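Local coordinates for nuclease-like protein (Chaetomium thermophilum, PDB 6GRB) that resolves four-way DNA junctions as a GEN1-type enzyme, probably by cutting them with a metal-dependent nuclease core that may also act on 5'-flaps, at residues 20-25 / 31-36; 66-71 / 110-115; 333-338 / 441-446; 129-134 / 286-291. One frame throughout, in Å; residues are numbered along the deposited sequence.

Contact 1 (20-25 / 31-36)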
# COMPACT_ATOMS: atom_id res chain seq x y z
N LYS A 20 8.19 7.43 7.03
CA LYS A 20 8.20 8.87 6.73
C LYS A 20 6.89 9.31 6.09
O LYS A 20 6.39 10.40 6.38
CB LYS A 20 9.36 9.24 5.83
CG LYS A 20 9.44 10.75 5.63
CD LYS A 20 10.59 11.19 4.78
CE LYS A 20 10.29 12.55 4.17
NZ LYS A 20 10.03 13.51 5.27
N LEU A 21 6.30 8.48 5.22
CA LEU A 21 5.02 8.83 4.63
C LEU A 21 3.93 8.89 5.68
O LEU A 21 3.10 9.80 5.68
CB LEU A 21 4.63 7.82 3.56
CG LEU A 21 5.40 7.84 2.25
CD1 LEU A 21 5.06 6.56 1.49
CD2 LEU A 21 5.05 9.08 1.44
N ALA A 22 3.89 7.89 6.57
CA ALA A 22 2.87 7.88 7.62
C ALA A 22 2.99 9.10 8.52
O ALA A 22 1.98 9.75 8.84
CB ALA A 22 2.99 6.59 8.43
N ILE A 23 4.21 9.43 8.96
CA ILE A 23 4.36 10.50 9.94
C ILE A 23 4.24 11.88 9.29
O ILE A 23 3.74 12.82 9.92
CB ILE A 23 5.68 10.31 10.70
CG1 ILE A 23 5.64 9.02 11.52
CG2 ILE A 23 5.97 11.49 11.61
CD1 ILE A 23 4.67 9.05 12.72
N ASP A 24 4.71 12.04 8.05
CA ASP A 24 4.49 13.29 7.32
C ASP A 24 3.00 13.57 7.20
O ASP A 24 2.52 14.68 7.48
CB ASP A 24 5.12 13.22 5.93
CG ASP A 24 6.63 13.50 5.92
OD1 ASP A 24 7.21 13.91 6.97
OD2 ASP A 24 7.23 13.35 4.83
N HIS A 25 2.25 12.55 6.79
CA HIS A 25 0.82 12.70 6.60
C HIS A 25 0.11 12.98 7.92
O HIS A 25 -0.77 13.86 7.98
CB HIS A 25 0.25 11.45 5.94
CG HIS A 25 -1.19 11.56 5.57
ND1 HIS A 25 -2.20 11.39 6.49
CD2 HIS A 25 -1.79 11.84 4.39
CE1 HIS A 25 -3.36 11.57 5.89
NE2 HIS A 25 -3.14 11.83 4.61
N ARG A 31 -4.09 13.32 11.28
CA ARG A 31 -4.77 12.04 11.42
C ARG A 31 -3.96 11.01 10.65
O ARG A 31 -3.23 11.37 9.72
CB ARG A 31 -6.23 12.09 10.91
CG ARG A 31 -6.33 11.98 9.44
CD ARG A 31 -7.73 11.87 8.94
NE ARG A 31 -7.66 12.10 7.51
CZ ARG A 31 -8.70 12.24 6.69
NH1 ARG A 31 -8.46 12.44 5.40
NH2 ARG A 31 -9.96 12.18 7.15
N PRO A 32 -4.04 9.73 11.02
CA PRO A 32 -3.17 8.72 10.40
C PRO A 32 -3.44 8.52 8.90
O PRO A 32 -4.52 8.83 8.39
CB PRO A 32 -3.48 7.46 11.20
CG PRO A 32 -4.02 7.97 12.49
CD PRO A 32 -4.79 9.17 12.15
N LEU A 33 -2.41 8.05 8.21
CA LEU A 33 -2.50 7.72 6.80
C LEU A 33 -3.44 6.55 6.59
O LEU A 33 -3.36 5.55 7.30
CB LEU A 33 -1.11 7.35 6.28
CG LEU A 33 -0.89 6.80 4.87
CD1 LEU A 33 -1.04 7.92 3.89
CD2 LEU A 33 0.51 6.27 4.78
N ARG A 34 -4.32 6.67 5.60
CA ARG A 34 -5.19 5.59 5.17
C ARG A 34 -4.68 4.99 3.87
O ARG A 34 -4.53 5.69 2.88
CB ARG A 34 -6.60 6.09 4.97
CG ARG A 34 -7.22 6.51 6.21
CD ARG A 34 -8.23 7.56 5.90
NE ARG A 34 -8.88 7.97 7.12
CZ ARG A 34 -9.87 8.84 7.15
NH1 ARG A 34 -10.30 9.40 6.01
NH2 ARG A 34 -10.42 9.18 8.32
N LEU A 35 -4.49 3.67 3.87
CA LEU A 35 -3.85 2.97 2.76
C LEU A 35 -4.77 1.89 2.23
O LEU A 35 -5.22 1.02 2.98
CB LEU A 35 -2.52 2.36 3.22
CG LEU A 35 -1.45 2.06 2.17
CD1 LEU A 35 -1.33 3.30 1.27
CD2 LEU A 35 -0.09 1.72 2.85
N ALA A 36 -5.03 1.91 0.93
CA ALA A 36 -5.66 0.75 0.31
C ALA A 36 -4.55 -0.20 -0.12
O ALA A 36 -3.59 0.22 -0.76
CB ALA A 36 -6.53 1.16 -0.89
O HOH W 1 -0.02 8.05 9.75

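Contact 2 (66-71 / 110-115)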
# COMPACT_ATOMS: atom_id res chain seq x y z
N ARG A 66 3.84 -4.72 11.77
CA ARG A 66 4.57 -3.57 11.25
C ARG A 66 3.63 -2.41 10.94
O ARG A 66 3.94 -1.26 11.25
CB ARG A 66 5.41 -3.97 10.03
CG ARG A 66 6.41 -2.89 9.62
CD ARG A 66 7.49 -3.41 8.67
NE ARG A 66 8.32 -4.45 9.28
CZ ARG A 66 9.45 -4.24 9.96
NH1 ARG A 66 9.92 -3.00 10.13
NH2 ARG A 66 10.13 -5.27 10.47
N LEU A 67 2.46 -2.71 10.35
CA LEU A 67 1.49 -1.64 10.10
C LEU A 67 0.93 -1.07 11.40
O LEU A 67 0.55 0.10 11.44
CB LEU A 67 0.34 -2.15 9.23
CG LEU A 67 0.62 -2.51 7.76
CD1 LEU A 67 -0.64 -3.12 7.11
CD2 LEU A 67 1.18 -1.30 6.95
N LEU A 68 0.82 -1.89 12.45
CA LEU A 68 0.43 -1.37 13.75
C LEU A 68 1.39 -0.29 14.22
O LEU A 68 0.97 0.76 14.72
CB LEU A 68 0.36 -2.49 14.78
CG LEU A 68 -0.97 -3.22 14.92
CD1 LEU A 68 -0.96 -3.96 16.26
CD2 LEU A 68 -2.20 -2.28 14.80
N SER A 69 2.70 -0.51 14.03
CA SER A 69 3.72 0.37 14.58
C SER A 69 3.97 1.60 13.73
O SER A 69 4.52 2.59 14.24
CB SER A 69 5.03 -0.39 14.75
OG SER A 69 4.74 -1.64 15.34
N LEU A 70 3.63 1.53 12.44
CA LEU A 70 3.62 2.72 11.60
C LEU A 70 2.40 3.60 11.87
O LEU A 70 2.39 4.76 11.45
CB LEU A 70 3.69 2.31 10.12
CG LEU A 70 4.88 1.44 9.69
CD1 LEU A 70 4.65 0.83 8.34
CD2 LEU A 70 6.16 2.24 9.68
N GLY A 71 1.40 3.11 12.57
CA GLY A 71 0.15 3.85 12.74
C GLY A 71 -0.63 4.07 11.45
O GLY A 71 -1.17 5.16 11.24
N PHE A 110 -6.84 -7.96 13.94
CA PHE A 110 -5.99 -6.79 14.10
C PHE A 110 -6.78 -5.50 14.06
O PHE A 110 -6.19 -4.42 14.12
CB PHE A 110 -4.90 -6.76 13.00
CG PHE A 110 -3.61 -7.45 13.37
CD1 PHE A 110 -3.48 -8.82 13.25
CD2 PHE A 110 -2.52 -6.71 13.81
CE1 PHE A 110 -2.30 -9.46 13.60
CE2 PHE A 110 -1.33 -7.33 14.13
CZ PHE A 110 -1.21 -8.71 14.03
N GLY A 111 -8.10 -5.57 13.97
CA GLY A 111 -8.91 -4.37 13.80
C GLY A 111 -8.68 -3.66 12.48
O GLY A 111 -8.80 -2.43 12.43
N PHE A 112 -8.34 -4.38 11.41
CA PHE A 112 -8.18 -3.74 10.11
C PHE A 112 -9.43 -4.02 9.29
O PHE A 112 -10.31 -4.76 9.71
CB PHE A 112 -6.90 -4.22 9.39
CG PHE A 112 -5.61 -3.85 10.08
CD1 PHE A 112 -5.55 -2.80 10.97
CD2 PHE A 112 -4.44 -4.57 9.84
CE1 PHE A 112 -4.34 -2.45 11.60
CE2 PHE A 112 -3.22 -4.23 10.47
CZ PHE A 112 -3.18 -3.17 11.35
N THR A 113 -9.52 -3.39 8.13
CA THR A 113 -10.71 -3.46 7.30
C THR A 113 -10.43 -4.33 6.10
O THR A 113 -9.35 -4.25 5.51
CB THR A 113 -11.14 -2.07 6.83
OG1 THR A 113 -11.30 -1.23 7.97
CG2 THR A 113 -12.45 -2.14 6.05
N ALA A 114 -11.38 -5.18 5.76
CA ALA A 114 -11.32 -6.01 4.57
C ALA A 114 -12.45 -5.58 3.66
O ALA A 114 -13.58 -5.39 4.12
CB ALA A 114 -11.45 -7.50 4.91
N HIS A 115 -12.15 -5.40 2.39
CA HIS A 115 -13.09 -4.88 1.41
C HIS A 115 -13.01 -5.77 0.18
O HIS A 115 -11.91 -6.00 -0.35
CB HIS A 115 -12.75 -3.41 1.11
CG HIS A 115 -13.58 -2.78 0.04
ND1 HIS A 115 -14.95 -2.73 0.08
CD2 HIS A 115 -13.22 -2.11 -1.08
CE1 HIS A 115 -15.41 -2.08 -0.98
NE2 HIS A 115 -14.37 -1.71 -1.71

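Contact 3 (333-338 / 441-446)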
# COMPACT_ATOMS: atom_id res chain seq x y z
N LEU A 333 0.86 -2.43 19.74
CA LEU A 333 -0.20 -1.89 20.59
C LEU A 333 0.19 -0.57 21.23
O LEU A 333 -0.67 0.28 21.47
CB LEU A 333 -0.58 -2.87 21.70
CG LEU A 333 -1.41 -4.10 21.42
CD1 LEU A 333 -1.46 -4.92 22.71
CD2 LEU A 333 -2.80 -3.72 20.94
N LEU A 334 1.47 -0.40 21.56
CA LEU A 334 1.93 0.89 22.09
C LEU A 334 1.59 2.01 21.13
O LEU A 334 1.04 3.05 21.53
CB LEU A 334 3.44 0.83 22.37
CG LEU A 334 4.28 2.02 22.88
CD1 LEU A 334 3.78 2.44 24.26
CD2 LEU A 334 5.78 1.75 22.93
N VAL A 335 1.88 1.82 19.83
CA VAL A 335 1.61 2.87 18.85
C VAL A 335 0.11 3.04 18.64
O VAL A 335 -0.42 4.15 18.70
CB VAL A 335 2.31 2.58 17.51
CG1 VAL A 335 1.67 3.44 16.43
CG2 VAL A 335 3.79 2.89 17.60
N GLN A 336 -0.57 1.92 18.40
CA GLN A 336 -2.01 1.93 18.19
C GLN A 336 -2.73 2.63 19.33
O GLN A 336 -3.66 3.40 19.11
CB GLN A 336 -2.54 0.50 18.03
CG GLN A 336 -4.04 0.42 17.78
CD GLN A 336 -4.77 -0.26 18.92
OE1 GLN A 336 -4.59 -1.45 19.17
NE2 GLN A 336 -5.62 0.50 19.61
N ARG A 337 -2.29 2.35 20.56
CA ARG A 337 -2.90 2.96 21.74
C ARG A 337 -2.52 4.44 21.89
O ARG A 337 -3.32 5.23 22.41
CB ARG A 337 -2.52 2.19 23.00
N CYS A 338 -1.36 4.82 21.36
CA CYS A 338 -0.91 6.20 21.43
C CYS A 338 -1.68 7.12 20.47
O CYS A 338 -1.79 8.32 20.72
CB CYS A 338 0.59 6.29 21.15
SG CYS A 338 1.59 6.80 22.56
N ALA A 441 11.65 0.22 22.71
CA ALA A 441 11.30 0.35 21.30
C ALA A 441 11.55 1.77 20.83
O ALA A 441 11.49 2.72 21.62
CB ALA A 441 9.83 -0.00 21.06
N TRP A 442 11.84 1.92 19.54
CA TRP A 442 11.91 3.23 18.90
C TRP A 442 10.53 3.58 18.34
O TRP A 442 10.00 2.86 17.49
CB TRP A 442 12.95 3.26 17.79
CG TRP A 442 14.38 3.22 18.24
CD1 TRP A 442 15.23 2.16 18.13
CD2 TRP A 442 15.14 4.28 18.83
NE1 TRP A 442 16.47 2.49 18.63
CE2 TRP A 442 16.43 3.79 19.06
CE3 TRP A 442 14.84 5.60 19.18
CZ2 TRP A 442 17.44 4.58 19.63
CZ3 TRP A 442 15.83 6.39 19.73
CH2 TRP A 442 17.11 5.87 19.96
N VAL A 443 9.97 4.69 18.81
CA VAL A 443 8.65 5.14 18.36
C VAL A 443 8.78 6.56 17.82
O VAL A 443 9.50 7.38 18.42
CB VAL A 443 7.61 5.04 19.49
CG1 VAL A 443 6.25 5.51 19.01
CG2 VAL A 443 7.53 3.60 19.99
N PRO A 444 8.14 6.87 16.69
CA PRO A 444 8.25 8.24 16.12
C PRO A 444 7.79 9.31 17.10
O PRO A 444 6.73 9.19 17.71
CB PRO A 444 7.35 8.18 14.88
CG PRO A 444 7.43 6.72 14.45
CD PRO A 444 7.54 5.92 15.73
N GLU A 445 8.61 10.36 17.22
CA GLU A 445 8.39 11.40 18.23
C GLU A 445 6.99 12.03 18.11
O GLU A 445 6.38 12.36 19.13
CB GLU A 445 9.47 12.48 18.12
CG GLU A 445 9.37 13.58 19.15
CD GLU A 445 10.39 14.69 18.92
OE1 GLU A 445 10.81 14.88 17.76
OE2 GLU A 445 10.77 15.40 19.89
N THR A 446 6.47 12.20 16.90
CA THR A 446 5.19 12.88 16.86
C THR A 446 4.05 11.96 17.28
O THR A 446 3.03 12.44 17.78
CB THR A 446 4.92 13.50 15.48
OG1 THR A 446 4.93 12.50 14.46
CG2 THR A 446 5.92 14.57 15.15

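Contact 4 (129-134 / 286-291)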
# COMPACT_ATOMS: atom_id res chain seq x y z
N GLU A 129 -9.22 5.81 -3.68
CA GLU A 129 -8.34 6.95 -3.47
C GLU A 129 -8.91 8.21 -4.12
O GLU A 129 -8.87 9.29 -3.51
CB GLU A 129 -6.93 6.66 -4.00
CG GLU A 129 -6.17 7.92 -4.27
CD GLU A 129 -4.77 7.71 -4.78
OE1 GLU A 129 -4.44 6.60 -5.22
OE2 GLU A 129 -3.98 8.66 -4.75
N GLN A 130 -9.47 8.11 -5.32
CA GLN A 130 -9.99 9.32 -5.93
C GLN A 130 -11.32 9.77 -5.31
O GLN A 130 -11.66 10.95 -5.39
CB GLN A 130 -10.08 9.16 -7.46
CG GLN A 130 -11.23 8.37 -8.04
CD GLN A 130 -10.99 8.02 -9.55
OE1 GLN A 130 -10.20 8.70 -10.26
NE2 GLN A 130 -11.65 6.95 -10.02
N GLN A 131 -12.04 8.88 -4.63
CA GLN A 131 -13.18 9.23 -3.79
C GLN A 131 -12.79 9.69 -2.38
O GLN A 131 -13.66 10.08 -1.60
CB GLN A 131 -14.14 8.05 -3.70
CG GLN A 131 -14.78 7.72 -5.03
CD GLN A 131 -15.65 8.88 -5.52
OE1 GLN A 131 -16.41 9.46 -4.75
NE2 GLN A 131 -15.50 9.24 -6.79
N GLY A 132 -11.52 9.64 -2.02
CA GLY A 132 -11.12 10.15 -0.73
C GLY A 132 -11.23 9.17 0.42
O GLY A 132 -10.98 9.55 1.57
N ILE A 133 -11.59 7.91 0.14
CA ILE A 133 -11.63 6.89 1.19
C ILE A 133 -10.23 6.62 1.73
O ILE A 133 -10.05 6.34 2.92
CB ILE A 133 -12.30 5.62 0.64
CG1 ILE A 133 -13.63 5.96 -0.03
CG2 ILE A 133 -12.54 4.60 1.74
CD1 ILE A 133 -14.67 6.50 0.93
N VAL A 134 -9.21 6.69 0.86
CA VAL A 134 -7.82 6.43 1.24
C VAL A 134 -6.92 7.47 0.59
O VAL A 134 -7.30 8.14 -0.36
CB VAL A 134 -7.31 5.01 0.85
CG1 VAL A 134 -8.16 3.93 1.47
CG2 VAL A 134 -7.20 4.85 -0.69
N ALA A 286 -23.52 3.84 -3.28
CA ALA A 286 -23.93 3.60 -1.90
C ALA A 286 -22.85 2.88 -1.11
O ALA A 286 -22.75 3.06 0.10
CB ALA A 286 -25.25 2.81 -1.87
N THR A 287 -22.03 2.05 -1.78
CA THR A 287 -20.95 1.38 -1.06
C THR A 287 -19.85 2.37 -0.68
O THR A 287 -19.31 2.30 0.43
CB THR A 287 -20.41 0.22 -1.90
OG1 THR A 287 -21.39 -0.82 -1.96
CG2 THR A 287 -19.17 -0.35 -1.28
N ILE A 288 -19.53 3.31 -1.57
CA ILE A 288 -18.57 4.36 -1.22
C ILE A 288 -19.07 5.16 -0.02
O ILE A 288 -18.29 5.47 0.88
CB ILE A 288 -18.29 5.27 -2.42
CG1 ILE A 288 -17.64 4.48 -3.56
CG2 ILE A 288 -17.44 6.45 -1.96
CD1 ILE A 288 -16.43 3.69 -3.13
N GLU A 289 -20.37 5.47 0.03
CA GLU A 289 -20.87 6.21 1.18
C GLU A 289 -20.81 5.37 2.45
O GLU A 289 -20.45 5.88 3.52
CB GLU A 289 -22.28 6.73 0.91
CG GLU A 289 -22.31 8.23 0.61
CD GLU A 289 -21.72 9.06 1.76
OE1 GLU A 289 -22.46 9.40 2.72
OE2 GLU A 289 -20.49 9.33 1.73
N ARG A 290 -21.14 4.07 2.36
CA ARG A 290 -20.92 3.18 3.50
C ARG A 290 -19.49 3.28 4.00
O ARG A 290 -19.24 3.47 5.20
CB ARG A 290 -21.27 1.74 3.11
CG ARG A 290 -21.25 0.74 4.28
CD ARG A 290 -21.86 -0.61 3.89
NE ARG A 290 -21.06 -1.26 2.84
CZ ARG A 290 -19.81 -1.69 3.01
NH1 ARG A 290 -19.19 -1.56 4.20
NH2 ARG A 290 -19.16 -2.26 2.00
N LEU A 291 -18.51 3.16 3.10
CA LEU A 291 -17.11 3.22 3.51
C LEU A 291 -16.77 4.56 4.14
O LEU A 291 -15.92 4.63 5.04
CB LEU A 291 -16.20 2.96 2.30
CG LEU A 291 -16.36 1.56 1.69
CD1 LEU A 291 -15.39 1.36 0.51
CD2 LEU A 291 -16.16 0.52 2.76

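Contact 1 (20-25 / 31-36)
His25 and Leu33 carry this contact, their side chains crossing at about a right angle. Methyl CD1 of Leu33 sits over one face of the imidazole, 4.2 Å from the ring centroid and 22° off the normal, a CH-pi contact shifted toward the CG-CD2 side. The ring gets there because its CG lies anti to the backbone N (chi1 -174°), which swings it off helix 18-29 toward the chain that follows. At the ring edge, in plane, ND1 gives a weak hydrogen bond to Arg31 O, 3.4 Å long. Helix 18-29 is packed here on the run into strand 34-37, an interior strand of the mixed sheet of the XPG nuclease core, with strands 73-78 and 136-138 as its parallel neighbours. The other Leu33 methyl, CD2, reaches back to the helix and stops 4.0 Å from Ala22 CA. Replacing His25 with alanine would probably leave Leu33 CD1 without its aromatic partner and Arg31 O without this weak donor. A water bridges the two backbones: it donates to Ala22 O at 2.8 Å and accepts from Leu33 N at 2.8 Å.

Contact 2 (66-71 / 110-115)
The last turn of helix 55-70 packs on the link between helix 104-109 and strand 113-116 in the nuclease core, where Leu68 touches both Phe110 and Phe112. Helix 55-70 stops at Gly71 and helix 104-109 is followed by Gly111, each in a Schellman motif with positive phi. In the first of these, Gly71 N bonds back to Leu68 O at 3.2 Å. The packing itself is wholly apolar. Leu68 CG lies at the edge of the Phe110 ring, in its plane and 4.0 Å from CD2, while the Leu68 CD1 methyl, somewhat out of the plane, meets the same CD2-CE2 edge, 4.0 Å from Phe110 CE2. The other methyl, CD2, turns to Phe112 and comes within 3.7 Å of CZ. One leucine thus wedges between two aromatic side chains, and it crosses each of them obliquely. Phe112 has its CG anti to the carbonyl carbon (chi1 -64°), which sends the far end of the ring to the helix, where CZ also meets Leu67 CB at 4.2 Å. Phe110 O lies 3.5 Å above one face of the Phe112 ring, offset toward the rim. Exchanging Leu68 for alanine would probably open a gap between the two phenylalanines, leaving Phe112 CZ and the Phe110 edge without their shared neighbour. Phe64 of helix 55-70 adds an edge-to-face partner for Phe110, and Leu67 also touches Trp156 of strand 151-157. Beyond the contact, Phe112 packs on Pro74 and Phe76 of strand 73-78, which pairs with 113-116, an edge strand of the mixed sheet within this chain.

Contact 3 (333-338 / 441-446)
This is a small, buried, purely apolar contact in which Val443 of strand 439-444 packs against the C-terminal part of the long helix 318-340, joining that helix to the Gen1 C-terminal domain. Val443 divides its two methyls between two consecutive helix residues. CG1 goes to Val335, 3.9 Å from its CG2, and the two valines lie alongside each other, pointing opposite ways. CG2 goes to Leu334 and lies 3.9 Å from CD2, the side chains of that pair set at an oblique angle. Leu334 can offer this methyl because its CG stands anti to the backbone N (chi1 177°), which leans the branched end toward the strand. Val443 points its side chain at the helix, and the nearest CA atoms, those of Val335 and Val443, are 7.4 Å apart. Strand 439-444, at the edge of a three-stranded antiparallel sheet, runs straight into helix 445-451, with Pro444 at the N-cap position; this is consistent with the chromodomain-like module of GEN1 enzymes. Helix 445-451 adds Leu448 against Val443 and Ile447 against Val335, Phe384 of strand 377-384 touches Leu334, and Pro444 rests on Cys19 and Ile23 of helix 18-29.

Contact 4 (129-134 / 286-291)
Gln131 brings the one flat side-chain group among the residues that touch, and its amide forms no stack on helix 285-294: the contact is made by the beta carbon, Gln131 CB meeting Ile288 CG2 at 4.1 Å. The bend at chi2 (-63°) folds the Gln131 chain instead of extending the amide. The other planar group involved is the backbone carbonyl of Ile288, whose O is touched by a methyl, Ile133 CD1, at 3.8 Å, in van der Waals contact only. Ile133 is the centre of the packing. The same CD1 lies 4.0 Å from Ile288 CG2, the two isoleucines meeting at a slant, while Ile133 CG2, on the other branch, rests 4.0 Å from Leu291 CB, with those side chains nearly perpendicular. Ile288 and Leu291 stand three residues apart on one side of their helix, and Ile133 bridges them. What brings Ile133 round to this side is the end of helix 121-130, a Schellman motif at Gly132 with phi 86°; a beta carbon there would jam against Gln131 O. That carbonyl is taken by Arg292 NH1, which ties the turn to the facing helix. Leu128 of helix 121-130 touches Ile133, Ile288 and Leu291 alike, Tyr127 touches Ile288, and Phe295, just beyond helix 285-294, touches Ile133 and Val134, while the chain itself runs on into strand 136-138 of the central sheet.

How the contacts relate
Contacts 1, 2 and 3 touch one another, linking the nuclease core to the C-terminal domain. Contacts 1 and 2, centres 12 Å apart, meet where Pro32 CB packs on Gly71 O at 3.3 Å; contact 2 meets contact 3 where Leu68 O lies 3.3 Å from Val335 CG1. Ile23 of contact 1 packs on Thr446 of contact 3. Contact 4 touches contact 1 through Val134 and Arg34, and contact 2 where His115 CE1 meets Leu291 CD1 at 3.8 Å. Its helix 121-130 carries Glu122, which binds metal in another structure of this protein but has no ion here; Asp141 and Asp143 hold magnesium in this one. The DNA lies about 15 Å from contact 1 at the nearest atoms.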